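PDB 4UT1: flagellar hook-associated protein from Burkholderia pseudomallei, which probably serves as a structural component of the bacterial flagellum, at the junction between hook and filament. Local coordinates for residues L451-S465 / V548-I562. Sequence-based numbering, arbitrary orientation.
Sequences LAAGVATNSGTGVIS and VSLSGTPADGDQFTI. With EDO (1,2-ethanediol), chain U.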
# COMPACT_ATOMS: atom_id res chain seq x y z
N LEU A 451 18.66 8.56 30.68
CA LEU A 451 18.13 9.18 31.88
C LEU A 451 18.92 10.46 32.19
O LEU A 451 20.14 10.42 32.34
CB LEU A 451 18.17 8.20 33.04
CG LEU A 451 17.59 8.72 34.36
CD1 LEU A 451 16.19 9.27 34.14
CD2 LEU A 451 17.58 7.59 35.36
N ALA A 452 18.22 11.58 32.24
CA ALA A 452 18.80 12.85 32.68
C ALA A 452 18.23 13.15 34.06
O ALA A 452 17.05 12.90 34.33
CB ALA A 452 18.49 13.97 31.70
N ALA A 453 19.05 13.70 34.94
CA ALA A 453 18.63 13.84 36.32
C ALA A 453 19.32 15.04 36.97
O ALA A 453 20.47 15.36 36.65
CB ALA A 453 18.93 12.57 37.09
N GLY A 454 18.62 15.71 37.87
CA GLY A 454 19.26 16.71 38.70
C GLY A 454 20.05 15.99 39.78
O GLY A 454 19.57 15.02 40.36
N VAL A 455 21.24 16.49 40.07
CA VAL A 455 22.10 15.93 41.11
C VAL A 455 21.57 16.36 42.48
O VAL A 455 21.19 17.52 42.66
CB VAL A 455 23.57 16.40 40.91
CG1 VAL A 455 24.45 15.96 42.06
CG2 VAL A 455 24.11 15.88 39.58
N ALA A 456 21.53 15.44 43.43
CA ALA A 456 20.74 15.63 44.65
C ALA A 456 21.28 16.74 45.55
O ALA A 456 20.56 17.26 46.39
CB ALA A 456 20.63 14.32 45.43
N THR A 457 22.54 17.10 45.36
CA THR A 457 23.17 18.18 46.12
C THR A 457 22.85 19.57 45.57
O THR A 457 23.24 20.56 46.17
CB THR A 457 24.69 18.04 46.16
OG1 THR A 457 25.19 17.80 44.83
CG2 THR A 457 25.10 16.87 47.07
N ASN A 458 22.17 19.65 44.43
CA ASN A 458 21.75 20.95 43.89
C ASN A 458 20.95 21.76 44.91
O ASN A 458 20.19 21.19 45.68
CB ASN A 458 20.93 20.77 42.62
CG ASN A 458 21.77 20.31 41.46
OD1 ASN A 458 22.99 20.18 41.59
ND2 ASN A 458 21.13 20.04 40.31
N SER A 459 21.13 23.07 44.91
CA SER A 459 20.41 23.92 45.84
C SER A 459 19.44 24.84 45.11
O SER A 459 18.56 25.44 45.71
CB SER A 459 21.39 24.75 46.67
OG SER A 459 22.10 25.66 45.85
N GLY A 460 19.60 24.95 43.79
CA GLY A 460 18.77 25.87 43.02
C GLY A 460 17.41 25.30 42.64
O GLY A 460 16.98 24.31 43.22
N THR A 461 16.74 25.93 41.69
CA THR A 461 15.42 25.52 41.24
C THR A 461 15.46 24.92 39.84
O THR A 461 14.44 24.87 39.17
CB THR A 461 14.43 26.69 41.24
OG1 THR A 461 14.92 27.73 40.38
CG2 THR A 461 14.23 27.24 42.66
N GLY A 462 16.65 24.51 39.40
CA GLY A 462 16.79 23.92 38.08
C GLY A 462 16.06 22.59 38.03
O GLY A 462 16.17 21.78 38.95
N VAL A 463 15.33 22.35 36.94
CA VAL A 463 14.61 21.10 36.77
C VAL A 463 14.83 20.59 35.35
O VAL A 463 14.55 21.29 34.38
CB VAL A 463 13.11 21.25 37.03
CG1 VAL A 463 12.84 21.54 38.52
CG2 VAL A 463 12.56 22.35 36.18
N ILE A 464 15.36 19.38 35.23
CA ILE A 464 15.66 18.84 33.91
C ILE A 464 14.66 17.73 33.59
O ILE A 464 14.20 17.02 34.49
CB ILE A 464 17.11 18.32 33.82
CG1 ILE A 464 17.52 18.03 32.36
CG2 ILE A 464 17.33 17.11 34.72
CD1 ILE A 464 19.03 17.90 32.19
N SER A 465 14.29 17.60 32.32
CA SER A 465 13.40 16.51 31.91
C SER A 465 14.14 15.18 32.00
O SER A 465 15.34 15.15 32.23
CB SER A 465 12.85 16.75 30.50
OG SER A 465 13.87 16.71 29.52
N VAL A 548 17.18 16.95 25.92
CA VAL A 548 16.77 17.27 27.29
C VAL A 548 16.27 18.71 27.39
O VAL A 548 16.68 19.57 26.60
CB VAL A 548 17.93 17.08 28.31
CG1 VAL A 548 18.29 15.62 28.44
CG2 VAL A 548 19.17 17.91 27.91
N SER A 549 15.38 18.96 28.35
CA SER A 549 14.90 20.32 28.61
C SER A 549 15.22 20.73 30.03
O SER A 549 15.03 19.95 30.96
CB SER A 549 13.39 20.43 28.37
OG SER A 549 13.08 20.21 27.01
N LEU A 550 15.72 21.95 30.19
CA LEU A 550 16.00 22.53 31.50
C LEU A 550 15.16 23.78 31.72
O LEU A 550 15.04 24.62 30.83
CB LEU A 550 17.49 22.86 31.64
CG LEU A 550 18.00 23.45 32.95
CD1 LEU A 550 17.86 22.46 34.11
CD2 LEU A 550 19.44 23.90 32.77
N SER A 551 14.56 23.90 32.90
CA SER A 551 13.86 25.12 33.25
C SER A 551 14.26 25.48 34.67
O SER A 551 14.98 24.73 35.32
CB SER A 551 12.34 24.94 33.13
OG SER A 551 11.88 24.02 34.09
N GLY A 552 13.81 26.63 35.15
CA GLY A 552 14.16 27.07 36.48
C GLY A 552 15.54 27.71 36.58
O GLY A 552 16.22 27.93 35.57
N THR A 553 15.95 27.98 37.82
CA THR A 553 17.20 28.69 38.07
C THR A 553 18.17 27.84 38.89
O THR A 553 18.08 27.79 40.12
CB THR A 553 16.94 30.01 38.82
OG1 THR A 553 16.01 30.80 38.06
CG2 THR A 553 18.23 30.79 39.01
N PRO A 554 19.12 27.17 38.20
CA PRO A 554 20.13 26.42 38.96
C PRO A 554 20.99 27.39 39.77
O PRO A 554 21.17 28.53 39.35
CB PRO A 554 20.96 25.74 37.87
CG PRO A 554 20.20 25.93 36.56
CD PRO A 554 19.41 27.19 36.76
N ALA A 555 21.50 26.95 40.92
CA ALA A 555 22.48 27.72 41.66
C ALA A 555 23.84 27.54 40.99
O ALA A 555 24.00 26.67 40.14
CB ALA A 555 22.54 27.27 43.11
N ASP A 556 24.82 28.36 41.38
CA ASP A 556 26.17 28.21 40.84
C ASP A 556 26.70 26.84 41.24
O ASP A 556 26.57 26.43 42.40
CB ASP A 556 27.09 29.33 41.36
CG ASP A 556 28.48 29.28 40.72
OD1 ASP A 556 28.57 29.32 39.48
OD2 ASP A 556 29.47 29.16 41.46
N GLY A 557 27.24 26.11 40.26
CA GLY A 557 27.78 24.78 40.51
C GLY A 557 26.78 23.63 40.45
O GLY A 557 27.19 22.48 40.54
N ASP A 558 25.49 23.94 40.30
CA ASP A 558 24.46 22.89 40.26
C ASP A 558 24.72 22.03 39.03
O ASP A 558 25.31 22.50 38.06
CB ASP A 558 23.03 23.47 40.25
CG ASP A 558 22.50 23.75 41.66
OD1 ASP A 558 23.20 23.43 42.64
OD2 ASP A 558 21.37 24.26 41.77
N GLN A 559 24.30 20.77 39.08
CA GLN A 559 24.69 19.80 38.07
C GLN A 559 23.52 18.96 37.63
O GLN A 559 22.62 18.68 38.42
CB GLN A 559 25.79 18.87 38.60
CG GLN A 559 27.03 19.58 39.15
CD GLN A 559 27.92 18.64 39.92
OE1 GLN A 559 28.85 18.04 39.37
NE2 GLN A 559 27.63 18.47 41.22
N PHE A 560 23.56 18.55 36.38
CA PHE A 560 22.52 17.72 35.78
C PHE A 560 23.22 16.63 34.97
O PHE A 560 24.13 16.92 34.19
CB PHE A 560 21.59 18.58 34.93
CG PHE A 560 21.08 19.78 35.67
CD1 PHE A 560 21.82 20.95 35.72
CD2 PHE A 560 19.91 19.69 36.42
CE1 PHE A 560 21.39 22.04 36.46
CE2 PHE A 560 19.46 20.78 37.17
CZ PHE A 560 20.21 21.96 37.19
N THR A 561 22.83 15.38 35.20
CA THR A 561 23.51 14.26 34.57
C THR A 561 22.71 13.69 33.41
O THR A 561 21.48 13.84 33.36
CB THR A 561 23.80 13.13 35.57
OG1 THR A 561 22.56 12.66 36.12
CG2 THR A 561 24.69 13.62 36.69
N ILE A 562 23.42 13.07 32.49
CA ILE A 562 22.85 12.38 31.34
C ILE A 562 23.59 11.07 31.16
O ILE A 562 24.81 11.05 31.08
CB ILE A 562 22.95 13.22 30.04
CG1 ILE A 562 22.09 14.48 30.14
CG2 ILE A 562 22.48 12.40 28.84
CD1 ILE A 562 22.37 15.49 29.03
C1 EDO U . 26.67 22.18 43.43
O1 EDO U . 26.98 21.00 44.17
C2 EDO U . 25.82 23.13 44.26
O2 EDO U . 25.58 24.33 43.53
O HOH W 1 21.61 10.42 34.65
O HOH W 2 25.42 19.67 42.95
O HOH W 3 19.07 23.51 40.30
O HOH W 4 12.26 21.61 32.22
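Two antiparallel sheets of the D3 domain, packed face to face, are joined here by two crossover loops, 455-462 and 552-558, that lie against each other. Strand 451-454 runs beside 559-562, with A453 and T561 as a hydrogen-bonded pair, while 463-464 runs beside 548-551, with V463 and S551 bonded likewise. Between the sheets lies the F560 ring: L550 CD1 sits 3.8 Å above one face, N458 ND2 3.6 Å above the opposite one, both toward the rim, and G462 O meets its edge in plane. I464 runs antiparallel to the F560 side chain, its CD1 reaching F560 CB at 3.8 Å and its CG2 coming obliquely to the ring.

Polar side chains do much of the holding. The N458 amide grips the backbone of Q559 at both ends: OD1 accepts from Q559 N, and ND2 donates to Q559 O at 2.8 Å. V455 N reaches that same oxygen from the other face of its carbonyl plane. Buried D558 stacks its carboxylate on this amide, the planes 23° apart; CG lies anti to the carbonyl carbon (chi1 -86°), turning the group toward loop 455-462. D558 OD1 takes S459 N on the syn side; D558 OD2 takes G460 N at 2.8 Å on its syn lone pair and A555 N from above the plane, while a water links OD2 to G462 N. Farther along, T461 OG1 accepts from T553 N at 2.8 Å and T461 N donates to T553 O. Such a chain crossing from one sheet to the other in both segments is characteristic of a beta-sandwich.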